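Local structure of BtGH115A (Bacteroides thetaiotaomicron, 5BY3) at residues 106-111 / 121-126; 86-91 / 95-100; 40-45 / 202-207. The protein acts as a family GH115 4-O-methyl-alpha-glucuronidase, a glycoside hydrolase with specificity for decorated arabinogalactans. All coordinates share one frame; numbering follows the deposited sequence. Where two conformers were deposited one is given.

Contact 1 (106-111 / 121-126); sequences LVVAGS and LEISRL
Val-108 on strand 106-110 and Ile-123 on helix 113-126 mark the nearest backbone approach of the two segments, their CA atoms 9.1 Å apart, a separation that side chains bridge. The bridge rests on one methyl group. Ile-123 CD1 lies 3.4 Å from Leu-106 CD2 and, at the same 3.4 Å, from Val-108 CG2, so the end of a single isoleucine meets two residues of the strand. Both pairs meet tip to tip, and both are tight for methyl groups. Leu-106 and Val-108, two positions apart, direct their CB atoms to the helix, whereas Val-107 between them turns to the other face of the sheet. The reach of Ile-123 comes from its longer branch: CG1 stands beside the backbone N, opposite the carbonyl carbon (chi1 -61°), and the chain then runs on fully extended to CD1 (chi2 -178°). Leu-106 answers with a side chain stretched away from its own backbone N (chi1 -179°), which carries CD2 out to the methyl and brings it within 4.1 Å of Ile-123 CG1 as well. All three residues are buried, and the contact is wholly apolar. Through it helix 113-126, which follows strand 106-110 in the chain, packs back on one face of the mixed sheet. Ile-123 also touches Leu-47 of helix 38-55, while Leu-106 also touches Leu-148 of strand 145-148. Val-108 meets Leu-98 on neighbouring strand 96-100, so the same apolar layer continues across the sheet.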
ATOM      1  N   LEU A 106      -5.267  33.015 -13.431  1.00 59.79           N
ATOM      2  CA  LEU A 106      -5.158  31.933 -12.471  1.00 52.15           C
ATOM      3  C   LEU A 106      -3.827  32.064 -11.781  1.00 52.93           C
ATOM      4  O   LEU A 106      -2.783  32.020 -12.435  1.00 57.20           O
ATOM      5  CB  LEU A 106      -5.252  30.585 -13.186  1.00 51.04           C
ATOM      6  CG  LEU A 106      -5.189  29.339 -12.317  1.00 49.82           C
ATOM      7  CD1 LEU A 106      -6.221  29.343 -11.194  1.00 47.34           C
ATOM      8  CD2 LEU A 106      -5.394  28.144 -13.220  1.00 51.14           C
ATOM      9  N   VAL A 107      -3.865  32.226 -10.459  1.00 57.09           N
ATOM     10  CA  VAL A 107      -2.648  32.398  -9.645  1.00 51.85           C
ATOM     11  C   VAL A 107      -2.418  31.117  -8.860  1.00 50.65           C
ATOM     12  O   VAL A 107      -3.349  30.595  -8.229  1.00 55.85           O
ATOM     13  CB  VAL A 107      -2.739  33.625  -8.694  1.00 53.39           C
ATOM     14  CG1 VAL A 107      -1.412  33.877  -7.944  1.00 45.83           C
ATOM     15  CG2 VAL A 107      -3.182  34.872  -9.463  1.00 48.78           C
ATOM     16  N   VAL A 108      -1.185  30.620  -8.944  1.00 47.48           N
ATOM     17  CA  VAL A 108      -0.727  29.455  -8.220  1.00 49.72           C
ATOM     18  C   VAL A 108       0.443  29.896  -7.346  1.00 55.45           C
ATOM     19  O   VAL A 108       1.562  30.165  -7.839  1.00 56.73           O
ATOM     20  CB  VAL A 108      -0.258  28.303  -9.161  1.00 53.92           C
ATOM     21  CG1 VAL A 108       0.231  27.103  -8.352  1.00 52.80           C
ATOM     22  CG2 VAL A 108      -1.342  27.871 -10.147  1.00 49.49           C
ATOM     23  N   ALA A 109       0.173  29.908  -6.044  1.00 56.89           N
ATOM     24  CA  ALA A 109       1.087  30.407  -5.025  1.00 51.89           C
ATOM     25  C   ALA A 109       1.455  29.295  -4.059  1.00 47.94           C
ATOM     26  O   ALA A 109       0.629  28.884  -3.250  1.00 48.84           O
ATOM     27  CB  ALA A 109       0.432  31.577  -4.290  1.00 48.82           C
ATOM     28  N   GLY A 110       2.681  28.784  -4.159  1.00 49.45           N
ATOM     29  CA  GLY A 110       3.160  27.744  -3.236  1.00 49.01           C
ATOM     30  C   GLY A 110       3.970  28.300  -2.060  1.00 57.94           C
ATOM     31  O   GLY A 110       4.748  29.239  -2.217  1.00 60.56           O
ATOM     32  N   SER A 111       3.800  27.705  -0.884  1.00 57.93           N
ATOM     33  CA  SER A 111       4.527  28.085   0.325  1.00 55.19           C
ATOM     34  C   SER A 111       6.025  27.769   0.275  1.00 59.01           C
ATOM     35  O   SER A 111       6.830  28.477   0.905  1.00 64.32           O
ATOM     36  CB  SER A 111       3.894  27.412   1.538  1.00 60.23           C
ATOM     37  OG  SER A 111       4.161  26.013   1.572  1.00 56.98           O
ATOM     38  N   LEU A 121       0.123  21.022 -10.594  1.00 46.92           N
ATOM     39  CA  LEU A 121      -0.446  19.707 -10.846  1.00 44.96           C
ATOM     40  C   LEU A 121      -1.882  19.564 -10.377  1.00 43.31           C
ATOM     41  O   LEU A 121      -2.550  18.638 -10.759  1.00 53.43           O
ATOM     42  CB  LEU A 121       0.458  18.623 -10.263  1.00 43.17           C
ATOM     43  CG  LEU A 121       1.765  18.485 -11.086  1.00 44.84           C
ATOM     44  CD1 LEU A 121       2.741  17.518 -10.462  1.00 42.52           C
ATOM     45  CD2 LEU A 121       1.533  18.074 -12.531  1.00 40.74           C
ATOM     46  N   GLU A 122      -2.368  20.507  -9.586  1.00 45.75           N
ATOM     47  CA  GLU A 122      -3.772  20.537  -9.188  1.00 43.35           C
ATOM     48  C   GLU A 122      -4.616  20.977 -10.367  1.00 44.56           C
ATOM     49  O   GLU A 122      -5.779  20.549 -10.524  1.00 47.47           O
ATOM     50  CB  GLU A 122      -3.965  21.514  -8.019  1.00 43.52           C
ATOM     51  CG  GLU A 122      -5.368  21.656  -7.458  1.00 49.25           C
ATOM     52  CD  GLU A 122      -6.054  20.334  -7.116  1.00 55.59           C
ATOM     53  OE1 GLU A 122      -5.428  19.406  -6.522  1.00 65.27           O
ATOM     54  OE2 GLU A 122      -7.261  20.249  -7.427  1.00 59.18           O
ATOM     55  N   ILE A 123      -4.025  21.845 -11.181  1.00 41.45           N
ATOM     56  CA  ILE A 123      -4.681  22.417 -12.353  1.00 44.48           C
ATOM     57  C   ILE A 123      -4.820  21.291 -13.342  1.00 43.15           C
ATOM     58  O   ILE A 123      -5.838  21.182 -14.006  1.00 39.31           O
ATOM     59  CB  ILE A 123      -3.863  23.570 -12.958  1.00 46.61           C
ATOM     60  CG1 ILE A 123      -3.722  24.682 -11.906  1.00 44.77           C
ATOM     61  CG2 ILE A 123      -4.466  24.061 -14.285  1.00 42.09           C
ATOM     62  CD1 ILE A 123      -2.969  25.887 -12.416  1.00 53.03           C
ATOM     63  N   SER A 124      -3.811  20.418 -13.361  1.00 46.43           N
ATOM     64  CA  SER A 124      -3.825  19.247 -14.204  1.00 42.72           C
ATOM     65  C   SER A 124      -4.936  18.241 -13.783  1.00 47.66           C
ATOM     66  O   SER A 124      -5.639  17.705 -14.650  1.00 51.05           O
ATOM     67  CB  SER A 124      -2.423  18.686 -14.275  1.00 41.31           C
ATOM     68  OG  SER A 124      -2.453  17.287 -14.403  1.00 55.41           O
ATOM     69  N   ARG A 125      -5.126  18.029 -12.476  1.00 44.74           N
ATOM     70  CA  ARG A 125      -6.288  17.264 -11.950  1.00 48.57           C
ATOM     71  C   ARG A 125      -7.656  17.870 -12.328  1.00 48.67           C
ATOM     72  O   ARG A 125      -8.594  17.126 -12.675  1.00 46.15           O
ATOM     73  CB  ARG A 125      -6.201  17.062 -10.419  1.00 48.50           C
ATOM     74  CG  ARG A 125      -5.189  15.995  -9.990  1.00 46.84           C
ATOM     75  CD  ARG A 125      -4.620  16.222  -8.580  1.00 48.31           C
ATOM     76  NE  ARG A 125      -3.939  15.021  -8.061  1.00 59.96           N
ATOM     77  CZ  ARG A 125      -4.545  13.912  -7.583  1.00 62.19           C
ATOM     78  NH1 ARG A 125      -5.881  13.795  -7.502  1.00 56.41           N
ATOM     79  NH2 ARG A 125      -3.800  12.896  -7.166  1.00 58.05           N
ATOM     80  N   LEU A 126      -7.753  19.206 -12.243  1.00 44.47           N
ATOM     81  CA  LEU A 126      -8.945  19.987 -12.605  1.00 39.18           C
ATOM     82  C   LEU A 126      -9.308  19.835 -14.104  1.00 42.95           C
ATOM     83  O   LEU A 126     -10.466  19.907 -14.509  1.00 43.41           O
ATOM     84  CB  LEU A 126      -8.684  21.471 -12.301  1.00 36.68           C
ATOM     85  CG  LEU A 126      -8.661  21.914 -10.837  1.00 38.56           C
ATOM     86  CD1 LEU A 126      -8.347  23.370 -10.762  1.00 34.00           C
ATOM     87  CD2 LEU A 126      -9.979  21.644 -10.122  1.00 35.99           C
TER

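Contact 2 (86-91 / 95-100); sequences ISALKN and AFMLAV
Leu-89 and Met-97 make the main apolar contact where a type I beta turn, Ser-87 to Lys-90, folds over strand 96-100 of the mixed sheet. Leu-89 straddles the start of the strand with its two methyls: CD1 lies 3.7 Å from Met-97 CB, while CD2 reaches Ala-95 CB at 3.9 Å and the Phe-96 backbone N at 3.8 Å. CG stands beside its own backbone N (chi1 -74°), which sends the fork toward the strand. With an alanine in place of Leu-89, Met-97 CB and CG would probably lose their cover and a gap would open over Ala-95. Met-97, modelled as selenomethionine, runs extended beyond CG toward Ile-86 and Ala-88, and its SE sits 4.0 Å from both CA and CG2 of Ile-86. Lys-90 N donates to Ser-87 O at 3.0 Å, closing the turn that carries Ala-88 and Leu-89. Farther out, backbone bonding of Met-97 with Ala-109 fixes the strand beside 106-110, and both Ile-86 and Leu-89 also rest on Ala-109. Leu-155 of strand 155-156 touches Met-97 and Ala-88 at the outer edge, where the selenomethionine ends with its CE 3.8 Å from Ala-88 CB.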
ATOM      1  N   ILE A  86      -2.088  36.093  -0.385  1.00 80.17           N
ATOM      2  CA  ILE A  86      -1.346  34.961   0.168  1.00 83.85           C
ATOM      3  C   ILE A  86      -0.926  35.465   1.521  1.00 89.24           C
ATOM      4  O   ILE A  86      -0.537  36.622   1.649  1.00 95.12           O
ATOM      5  CB  ILE A  86      -0.124  34.511  -0.689  1.00 82.99           C
ATOM      6  CG1 ILE A  86       0.846  35.647  -1.037  1.00 84.36           C
ATOM      7  CG2 ILE A  86      -0.586  33.911  -1.994  1.00 80.59           C
ATOM      8  CD1 ILE A  86       2.088  35.714  -0.171  1.00 87.59           C
ATOM      9  N   SER A  87      -1.063  34.630   2.536  1.00 91.19           N
ATOM     10  CA  SER A  87      -0.771  35.006   3.922  1.00 99.04           C
ATOM     11  C   SER A  87      -0.902  33.715   4.680  1.00103.95           C
ATOM     12  O   SER A  87      -0.023  33.352   5.466  1.00116.15           O
ATOM     13  CB  SER A  87      -1.797  36.016   4.490  1.00104.52           C
ATOM     14  OG  SER A  87      -1.571  37.345   4.043  1.00100.77           O
ATOM     15  N   ALA A  88      -2.007  33.017   4.403  1.00 92.96           N
ATOM     16  CA  ALA A  88      -2.288  31.692   4.927  1.00 82.41           C
ATOM     17  C   ALA A  88      -1.165  30.704   4.596  1.00 75.61           C
ATOM     18  O   ALA A  88      -1.045  29.662   5.231  1.00 70.24           O
ATOM     19  CB  ALA A  88      -3.630  31.205   4.399  1.00 70.93           C
ATOM     20  N   LEU A  89      -0.328  31.083   3.631  1.00 74.64           N
ATOM     21  CA  LEU A  89       0.771  30.268   3.160  1.00 74.78           C
ATOM     22  C   LEU A  89       2.094  30.495   3.873  1.00 86.11           C
ATOM     23  O   LEU A  89       2.960  29.616   3.850  1.00 84.07           O
ATOM     24  CB  LEU A  89       0.967  30.492   1.674  1.00 65.89           C
ATOM     25  CG  LEU A  89      -0.058  29.865   0.733  1.00 68.77           C
ATOM     26  CD1 LEU A  89       0.238  30.434  -0.646  1.00 66.82           C
ATOM     27  CD2 LEU A  89      -0.043  28.332   0.727  1.00 66.10           C
ATOM     28  N   LYS A  90       2.253  31.674   4.477  1.00 98.02           N
ATOM     29  CA  LYS A  90       3.496  32.069   5.156  1.00 95.07           C
ATOM     30  C   LYS A  90       3.965  31.024   6.191  1.00 92.05           C
ATOM     31  O   LYS A  90       3.141  30.530   6.989  1.00 80.04           O
ATOM     32  CB  LYS A  90       3.325  33.442   5.805  1.00 98.66           C
ATOM     33  CG  LYS A  90       4.587  34.281   5.762  1.00109.62           C
ATOM     34  CD  LYS A  90       4.406  35.629   6.441  1.00111.33           C
ATOM     35  CE  LYS A  90       5.659  36.474   6.265  1.00112.66           C
ATOM     36  NZ  LYS A  90       5.954  37.302   7.466  1.00108.00           N
ATOM     37  N   ASN A  91       5.285  30.733   6.156  1.00 89.11           N
ATOM     38  CA  ASN A  91       5.936  29.684   6.982  0.50 85.38           C
ATOM     39  C   ASN A  91       5.064  28.418   7.167  1.00 83.21           C
ATOM     40  O   ASN A  91       4.469  28.199   8.230  1.00 86.19           O
ATOM     41  CB  ASN A  91       6.445  30.256   8.333  0.50 78.20           C
ATOM     42  CG  ASN A  91       7.947  30.544   8.339  0.50 68.43           C
ATOM     43  OD1 ASN A  91       8.457  31.315   7.529  0.50 64.00           O
ATOM     44  ND2 ASN A  91       8.653  29.935   9.275  0.50 64.10           N
ATOM     45  N   ALA A  95       2.673  23.521   0.589  1.00 49.94           N
ATOM     46  CA  ALA A  95       1.307  24.027   0.490  1.00 50.14           C
ATOM     47  C   ALA A  95       1.121  24.960  -0.688  1.00 46.57           C
ATOM     48  O   ALA A  95       2.093  25.517  -1.183  1.00 51.94           O
ATOM     49  CB  ALA A  95       0.874  24.698   1.792  1.00 46.42           C
ATOM     50  N   PHE A  96      -0.124  25.086  -1.150  1.00 40.68           N
ATOM     51  CA  PHE A  96      -0.461  25.976  -2.240  1.00 39.44           C
ATOM     52  C   PHE A  96      -1.840  26.572  -2.084  1.00 40.97           C
ATOM     53  O   PHE A  96      -2.735  25.960  -1.450  1.00 44.47           O
ATOM     54  CB  PHE A  96      -0.312  25.299  -3.607  1.00 38.52           C
ATOM     55  CG  PHE A  96      -1.274  24.148  -3.836  1.00 36.57           C
ATOM     56  CD1 PHE A  96      -2.552  24.375  -4.305  1.00 34.67           C
ATOM     57  CD2 PHE A  96      -0.863  22.833  -3.643  1.00 40.75           C
ATOM     58  CE1 PHE A  96      -3.429  23.322  -4.526  1.00 41.28           C
ATOM     59  CE2 PHE A  96      -1.728  21.754  -3.880  1.00 40.46           C
ATOM     60  CZ  PHE A  96      -3.014  22.004  -4.307  1.00 43.03           C
HETATM   61  N   MSE A  97      -1.966  27.764  -2.675  1.00 43.36           N
HETATM   62  CA  MSE A  97      -3.194  28.499  -2.875  1.00 49.09           C
HETATM   63  C   MSE A  97      -3.421  28.627  -4.360  1.00 53.90           C
HETATM   64  O   MSE A  97      -2.504  28.975  -5.139  1.00 50.73           O
HETATM   65  CB  MSE A  97      -2.998  29.900  -2.349  1.00 54.19           C
HETATM   66  CG  MSE A  97      -3.543  30.029  -0.937  1.00 76.62           C
HETATM   67 SE   MSE A  97      -3.793  31.952  -0.628  1.00 92.08          SE
HETATM   68  CE  MSE A  97      -5.017  31.957   0.925  1.00 85.53           C
ATOM     69  N   LEU A  98      -4.645  28.315  -4.772  1.00 53.23           N
ATOM     70  CA  LEU A  98      -5.103  28.626  -6.108  1.00 51.05           C
ATOM     71  C   LEU A  98      -6.165  29.691  -5.994  1.00 52.80           C
ATOM     72  O   LEU A  98      -7.083  29.572  -5.177  1.00 54.59           O
ATOM     73  CB  LEU A  98      -5.737  27.417  -6.753  1.00 53.73           C
ATOM     74  CG  LEU A  98      -4.942  26.201  -7.152  1.00 48.25           C
ATOM     75  CD1 LEU A  98      -5.935  25.345  -7.923  1.00 52.96           C
ATOM     76  CD2 LEU A  98      -3.800  26.620  -8.044  1.00 47.74           C
ATOM     77  N   ALA A  99      -6.049  30.729  -6.817  1.00 51.41           N
ATOM     78  CA  ALA A  99      -6.985  31.854  -6.774  1.00 53.97           C
ATOM     79  C   ALA A  99      -7.013  32.534  -8.140  1.00 50.30           C
ATOM     80  O   ALA A  99      -6.016  32.491  -8.864  1.00 58.42           O
ATOM     81  CB  ALA A  99      -6.544  32.842  -5.689  1.00 51.77           C
ATOM     82  N   VAL A 100      -8.137  33.164  -8.463  1.00 45.81           N
ATOM     83  CA  VAL A 100      -8.293  33.977  -9.667  1.00 53.49           C
ATOM     84  C   VAL A 100      -8.250  35.476  -9.308  1.00 66.27           C
ATOM     85  O   VAL A 100      -9.161  35.967  -8.633  1.00 65.83           O
ATOM     86  CB  VAL A 100      -9.603  33.637 -10.454  1.00 53.05           C
ATOM     87  CG1 VAL A 100      -9.633  34.365 -11.810  1.00 45.00           C
ATOM     88  CG2 VAL A 100      -9.795  32.110 -10.647  1.00 40.96           C
TER

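Contact 3 (40-45 / 202-207); sequences VRTSLD and LLLRLR
Leu-204 of helix 193-205 directs one methyl, CD1, at the side chains of Ser-43 and Thr-42 on helix 38-55, bringing this N-terminal helix against the TIM-barrel region of family GH115. CG of the leucine is placed beside its backbone N (chi1 -71°), and CD1 then continues the chain in a nearly extended course (chi2 -163°), making it the atom that bridges the two helices. It comes to 3.9 Å from Ser-43 OG and, more loosely, to 4.4 Å from Thr-42 CG2. The serine presents oxygen to a methyl without bonding it: OG lies beside its own backbone N (chi1 -48°), where it hydrogen-bonds back to Val-39 O. Thr-42 is similarly occupied, its OG1 engaged by Lys-234 O with Pro-38 O also within hydrogen-bonding reach, and its methyl is left to face the leucine. The helix of Leu-204 closes in a Schellman motif, Arg-207 taking positive phi with its N 2.9 Å from Leu-204 O. Leu-121 and Ala-117 of helix 113-126 pack against Leu-204 and Ser-43 respectively, so that helix touches both. Arg-205, which follows Leu-204, supplies polar ties through salt bridges to Asp-50 and Glu-133. With only 78 Å² buried and both hydroxyls engaged by backbone carbonyls, this is a light van der Waals contact: the leucine needs no polar partner, and the buried oxygens beside it already have theirs.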
ATOM      1  N   VAL A  40       9.657  22.730  -9.846  1.00 44.72           N
ATOM      2  CA  VAL A  40       8.636  23.644 -10.351  1.00 44.72           C
ATOM      3  C   VAL A  40       8.623  23.580 -11.885  1.00 45.68           C
ATOM      4  O   VAL A  40       7.573  23.433 -12.494  1.00 49.27           O
ATOM      5  CB  VAL A  40       8.785  25.100  -9.805  1.00 47.80           C
ATOM      6  CG1 VAL A  40       7.756  26.052 -10.421  1.00 43.60           C
ATOM      7  CG2 VAL A  40       8.620  25.110  -8.302  1.00 45.36           C
ATOM      8  N   ARG A  41       9.798  23.634 -12.493  1.00 51.93           N
ATOM      9  CA  ARG A  41       9.893  23.623 -13.949  1.00 57.00           C
ATOM     10  C   ARG A  41       9.450  22.284 -14.541  1.00 49.68           C
ATOM     11  O   ARG A  41       8.772  22.264 -15.549  1.00 51.50           O
ATOM     12  CB  ARG A  41      11.291  24.053 -14.430  1.00 66.55           C
ATOM     13  CG  ARG A  41      11.393  25.545 -14.811  1.00 74.32           C
ATOM     14  CD  ARG A  41      12.790  26.142 -14.594  1.00 90.61           C
ATOM     15  NE  ARG A  41      13.878  25.174 -14.844  1.00 94.86           N
ATOM     16  CZ  ARG A  41      14.758  24.734 -13.935  1.00 98.06           C
ATOM     17  NH1 ARG A  41      14.734  25.174 -12.672  1.00 93.75           N
ATOM     18  NH2 ARG A  41      15.683  23.848 -14.297  1.00 93.74           N
ATOM     19  N   THR A  42       9.770  21.195 -13.859  1.00 47.92           N
ATOM     20  CA  THR A  42       9.365  19.844 -14.267  1.00 47.64           C
ATOM     21  C   THR A  42       7.846  19.688 -14.340  1.00 47.67           C
ATOM     22  O   THR A  42       7.352  19.077 -15.273  1.00 49.10           O
ATOM     23  CB  THR A  42       9.931  18.797 -13.308  1.00 45.19           C
ATOM     24  OG1 THR A  42      11.339  18.980 -13.202  1.00 45.00           O
ATOM     25  CG2 THR A  42       9.677  17.424 -13.836  1.00 50.45           C
ATOM     26  N   SER A  43       7.142  20.266 -13.361  1.00 46.67           N
ATOM     27  CA  SER A  43       5.682  20.200 -13.217  1.00 46.78           C
ATOM     28  C   SER A  43       4.966  21.072 -14.224  1.00 48.03           C
ATOM     29  O   SER A  43       3.867  20.740 -14.705  1.00 44.86           O
ATOM     30  CB  SER A  43       5.264  20.644 -11.806  1.00 48.55           C
ATOM     31  OG  SER A  43       6.065  19.985 -10.836  1.00 52.65           O
ATOM     32  N   LEU A  44       5.587  22.210 -14.503  1.00 48.62           N
ATOM     33  CA  LEU A  44       5.185  23.027 -15.605  1.00 53.23           C
ATOM     34  C   LEU A  44       5.169  22.246 -16.924  1.00 49.30           C
ATOM     35  O   LEU A  44       4.163  22.272 -17.616  1.00 44.07           O
ATOM     36  CB  LEU A  44       6.056  24.269 -15.691  1.00 55.28           C
ATOM     37  CG  LEU A  44       5.458  25.415 -14.879  1.00 57.21           C
ATOM     38  CD1 LEU A  44       6.317  26.651 -15.071  1.00 57.37           C
ATOM     39  CD2 LEU A  44       4.037  25.703 -15.302  1.00 57.14           C
ATOM     40  N   ASP A  45       6.257  21.538 -17.234  1.00 48.91           N
ATOM     41  CA  ASP A  45       6.304  20.667 -18.418  1.00 53.78           C
ATOM     42  C   ASP A  45       5.125  19.679 -18.441  1.00 51.09           C
ATOM     43  O   ASP A  45       4.445  19.523 -19.481  1.00 54.10           O
ATOM     44  CB  ASP A  45       7.647  19.916 -18.515  1.00 54.85           C
ATOM     45  CG  ASP A  45       8.811  20.803 -18.962  1.00 59.98           C
ATOM     46  OD1 ASP A  45       8.632  22.014 -19.237  1.00 63.90           O
ATOM     47  OD2 ASP A  45       9.936  20.273 -19.045  1.00 65.48           O
ATOM     48  N   LEU A 202       4.647   9.886 -11.893  1.00 41.23           N
ATOM     49  CA  LEU A 202       3.548   9.237 -11.223  1.00 44.63           C
ATOM     50  C   LEU A 202       3.485   9.753  -9.799  1.00 45.94           C
ATOM     51  O   LEU A 202       2.385  10.051  -9.323  1.00 53.10           O
ATOM     52  CB  LEU A 202       3.681   7.718 -11.286  1.00 38.01           C
ATOM     53  CG  LEU A 202       2.690   6.827 -10.549  1.00 38.50           C
ATOM     54  CD1 LEU A 202       1.251   7.087 -10.940  1.00 35.53           C
ATOM     55  CD2 LEU A 202       3.067   5.378 -10.820  1.00 36.29           C
ATOM     56  N   LEU A 203       4.650   9.907  -9.152  1.00 42.40           N
ATOM     57  CA  LEU A 203       4.684  10.344  -7.745  1.00 38.93           C
ATOM     58  C   LEU A 203       4.250  11.776  -7.616  1.00 37.73           C
ATOM     59  O   LEU A 203       3.467  12.105  -6.742  1.00 37.53           O
ATOM     60  CB  LEU A 203       6.055  10.147  -7.118  1.00 41.41           C
ATOM     61  CG  LEU A 203       6.556   8.706  -7.008  1.00 42.91           C
ATOM     62  CD1 LEU A 203       7.981   8.708  -6.482  1.00 44.51           C
ATOM     63  CD2 LEU A 203       5.655   7.819  -6.156  1.00 42.54           C
ATOM     64  N   LEU A 204       4.709  12.619  -8.533  1.00 40.73           N
ATOM     65  CA  LEU A 204       4.244  14.008  -8.604  1.00 40.37           C
ATOM     66  C   LEU A 204       2.730  14.091  -8.719  1.00 42.86           C
ATOM     67  O   LEU A 204       2.059  14.783  -7.923  1.00 45.43           O
ATOM     68  CB  LEU A 204       4.924  14.738  -9.771  1.00 41.22           C
ATOM     69  CG  LEU A 204       6.431  15.089  -9.695  1.00 41.67           C
ATOM     70  CD1 LEU A 204       6.846  16.152 -10.706  1.00 40.46           C
ATOM     71  CD2 LEU A 204       6.878  15.519  -8.305  1.00 48.94           C
ATOM     72  N   ARG A 205       2.178  13.332  -9.667  1.00 39.76           N
ATOM     73  CA  ARG A 205       0.731  13.360  -9.899  1.00 37.00           C
ATOM     74  C   ARG A 205      -0.041  12.792  -8.708  1.00 37.24           C
ATOM     75  O   ARG A 205      -1.215  13.126  -8.529  1.00 35.10           O
ATOM     76  CB  ARG A 205       0.379  12.566 -11.144  1.00 34.18           C
ATOM     77  CG  ARG A 205       0.753  13.213 -12.442  1.00 32.39           C
ATOM     78  CD  ARG A 205       0.119  12.371 -13.562  1.00 32.38           C
ATOM     79  NE  ARG A 205       0.512  12.733 -14.930  1.00 31.89           N
ATOM     80  CZ  ARG A 205       0.211  13.884 -15.528  1.00 38.18           C
ATOM     81  NH1 ARG A 205      -0.453  14.841 -14.871  1.00 35.74           N
ATOM     82  NH2 ARG A 205       0.607  14.108 -16.781  1.00 37.85           N
ATOM     83  N   LEU A 206       0.602  11.902  -7.939  1.00 35.30           N
ATOM     84  CA  LEU A 206       0.028  11.370  -6.715  1.00 37.96           C
ATOM     85  C   LEU A 206       0.299  12.234  -5.459  1.00 41.53           C
ATOM     86  O   LEU A 206      -0.168  11.906  -4.350  1.00 37.46           O
ATOM     87  CB  LEU A 206       0.495   9.923  -6.501  1.00 38.60           C
ATOM     88  CG  LEU A 206      -0.012   8.828  -7.434  1.00 38.72           C
ATOM     89  CD1 LEU A 206       0.811   7.564  -7.246  1.00 42.42           C
ATOM     90  CD2 LEU A 206      -1.492   8.564  -7.222  1.00 37.77           C
ATOM     91  N   ARG A 207       1.033  13.334  -5.664  1.00 45.32           N
ATOM     92  CA  ARG A 207       1.542  14.269  -4.615  1.00 50.74           C
ATOM     93  C   ARG A 207       2.466  13.613  -3.602  1.00 48.23           C
ATOM     94  O   ARG A 207       2.501  14.009  -2.455  1.00 56.94           O
ATOM     95  CB  ARG A 207       0.431  15.039  -3.860  1.00 49.16           C
ATOM     96  CG  ARG A 207      -0.647  15.720  -4.691  1.00 48.70           C
ATOM     97  CD  ARG A 207      -1.900  14.857  -4.641  1.00 51.39           C
ATOM     98  NE  ARG A 207      -3.093  15.667  -4.837  1.00 50.83           N
ATOM     99  CZ  ARG A 207      -4.328  15.328  -4.503  1.00 47.44           C
ATOM    100  NH1 ARG A 207      -4.627  14.157  -3.920  1.00 44.20           N
ATOM    101  NH2 ARG A 207      -5.273  16.208  -4.751  1.00 58.35           N
TER

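In the fold
From the N terminus, segment 40-45 on helix 38-55 comes first, but its partner 202-207 is far along the chain, so contact 3 closes a long loop that contains the other two. Inside it, contact 2 closes a short connection leading into strand 96-100, and contact 1 follows in series as strand 106-110 passes into helix 113-126. None of the three cross. Contacts 1 and 2 share the mixed N-terminal sheet, where their strands are antiparallel neighbours, joined for example by Val-107 N to Ala-99 O. Contact 3 ties helix 38-55 of the N-terminal region to helix 193-205, which precedes strand 210-212 of the eight-stranded TIM barrel, with Arg-125 bonding Arg-205 O between contacts 1 and 3.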